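Local structure of putative polyketide cyclase (Bacillus cereus, 3K0Z) at the interface of chains A and B. The protein is a putative polyketide cyclase of the SnoaL-like family and a predicted lipoprotein, though the structure alone does not show its substrate. Sequence-based numbering; all coordinates share one arbitrary frame. Chains: chain A/B, Putative polyketide cyclase.

The interface of chains A and B. Residues chain A 101, 108, 110, 127; chain B 108, 127, 129, 141.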
loop_
_atom_site.group_PDB
_atom_site.type_symbol
_atom_site.label_atom_id
_atom_site.label_comp_id
_atom_site.label_asym_id
_atom_site.label_seq_id
_atom_site.Cartn_x
_atom_site.Cartn_y
_atom_site.Cartn_z
ATOM N N LEU A 101 -6.822 0.982 7.968
ATOM C CA LEU A 101 -8.113 1.401 7.299
ATOM C C LEU A 101 -8.985 0.156 7.144
ATOM O O LEU A 101 -8.605 -0.801 6.437
ATOM C CB LEU A 101 -7.854 2.020 5.946
ATOM C CG LEU A 101 -6.694 3.019 6.029
ATOM C CD1 LEU A 101 -6.272 3.494 4.574
ATOM C CD2 LEU A 101 -7.058 4.184 6.984
ATOM N N THR A 108 -6.404 -2.192 5.208
ATOM C CA THR A 108 -5.136 -1.666 4.703
ATOM C C THR A 108 -4.308 -1.297 5.899
ATOM O O THR A 108 -4.813 -0.598 6.782
ATOM C CB THR A 108 -5.344 -0.405 3.902
ATOM O OG1 THR A 108 -6.272 -0.671 2.827
ATOM C CG2 THR A 108 -3.985 0.079 3.358
ATOM N N ARG A 110 -0.519 0.415 7.026
ATOM C CA ARG A 110 0.720 1.062 6.683
ATOM C C ARG A 110 1.673 0.827 7.850
ATOM O O ARG A 110 1.379 1.214 9.002
ATOM C CB ARG A 110 0.530 2.561 6.435
ATOM C CG ARG A 110 1.789 3.317 6.124
ATOM C CD ARG A 110 1.511 4.767 5.622
ATOM N NE ARG A 110 0.900 5.643 6.618
ATOM C CZ ARG A 110 1.560 6.290 7.564
ATOM N NH1 ARG A 110 2.852 6.119 7.729
ATOM N NH2 ARG A 110 0.898 7.091 8.389
ATOM N N ILE A 127 3.208 -1.119 2.867
ATOM C CA ILE A 127 1.737 -1.034 2.827
ATOM C C ILE A 127 1.193 -2.416 2.437
ATOM O O ILE A 127 1.689 -3.033 1.464
ATOM C CB ILE A 127 1.175 0.029 1.823
ATOM C CG1 ILE A 127 1.785 1.418 2.063
ATOM C CG2 ILE A 127 -0.345 0.060 1.975
ATOM C CD1 ILE A 127 1.419 2.495 1.023
ATOM N N THR B 108 -7.625 3.605 -0.368
ATOM C CA THR B 108 -6.516 2.764 -0.786
ATOM C C THR B 108 -6.712 2.368 -2.244
ATOM O O THR B 108 -7.793 1.922 -2.630
ATOM C CB THR B 108 -6.405 1.488 0.063
ATOM O OG1 THR B 108 -6.271 1.864 1.422
ATOM C CG2 THR B 108 -5.203 0.573 -0.351
ATOM N N ILE B 127 0.910 0.388 -4.459
ATOM C CA ILE B 127 -0.178 0.571 -3.508
ATOM C C ILE B 127 -0.044 1.987 -2.947
ATOM O O ILE B 127 1.053 2.397 -2.540
ATOM C CB ILE B 127 -0.208 -0.437 -2.320
ATOM C CG1 ILE B 127 -0.268 -1.900 -2.797
ATOM C CG2 ILE B 127 -1.387 -0.115 -1.418
ATOM C CD1 ILE B 127 -0.079 -2.965 -1.702
ATOM N N ILE B 129 -2.138 5.085 -0.490
ATOM C CA ILE B 129 -3.149 5.523 0.475
ATOM C C ILE B 129 -3.319 7.051 0.257
ATOM O O ILE B 129 -2.350 7.791 0.367
ATOM C CB ILE B 129 -2.702 5.261 1.934
ATOM C CG1 ILE B 129 -2.661 3.750 2.212
ATOM C CG2 ILE B 129 -3.648 5.959 2.924
ATOM C CD1 ILE B 129 -1.864 3.304 3.504
ATOM N N TRP B 141 0.500 8.515 0.870
ATOM C CA TRP B 141 1.609 7.604 1.170
ATOM C C TRP B 141 1.574 6.601 0.033
ATOM O O TRP B 141 0.538 6.001 -0.205
ATOM C CB TRP B 141 1.346 6.845 2.467
ATOM C CG TRP B 141 1.182 7.745 3.694
ATOM C CD1 TRP B 141 2.125 8.003 4.614
ATOM C CD2 TRP B 141 0.022 8.506 4.069
ATOM N NE1 TRP B 141 1.619 8.860 5.568
ATOM C CE2 TRP B 141 0.339 9.195 5.239
ATOM C CE3 TRP B 141 -1.255 8.670 3.526
ATOM C CZ2 TRP B 141 -0.578 9.999 5.900
ATOM C CZ3 TRP B 141 -2.143 9.453 4.175
ATOM C CH2 TRP B 141 -1.792 10.154 5.330
#
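Strands 93-103, 106-117 and 120-133 of chain A pack face to face against strands 106-117, 120-133 and 136-144 of chain B, with A:Arg110 laid over B:Trp141 and A:Thr108 and B:Thr108 meeting tip to tip. The guanidinium of A:Arg110 lies nearly parallel to the indole, the planes 10° apart. NE of A:Arg110 sits over the five-membered ring of B:Trp141 in a cation-pi contact, 3.4 Å from its centroid and so toward one rim of the whole indole; the indole NE1 of B:Trp141 lies under the centre of the guanidinium, 3.3 Å from CZ of A:Arg110. The extended start of A:Arg110 (CG anti to the backbone N, chi1 178°) carries its CD over the indole, 3.4 Å from CD1 of B:Trp141, and the bend at chi3 (65°) then turns NE and the guanidinium across the ring. The backbone carbonyl O of B:Ile129 lies at the indole's edge, in its plane. The hydroxyls OG1 of A:Thr108 and B:Thr108 share a hydrogen bond of 2.9 Å; either may donate. A:Leu101 CD1 comes up beside this pair, 3.5 Å from B:Thr108 OG1, giving it an apolar flank. Between stack and hydroxyls, CD1 of B:Ile129 wedges among A:Arg110 CB, A:Thr108 CG2 and A:Ile127 CG2, 3.9 Å from each. A:Ile127 and B:Ile127 slide past each other in opposite directions, their CG2 methyls 3.6 Å apart. The two-fold of the deposited dimer, which may be the biological form, relates the halves of these like pairs and gives the unlike pairs a twin. The patch lies on the face of the curved sheet that each SnoaL-like subunit turns to its partner, with helix 30-49 on the other side.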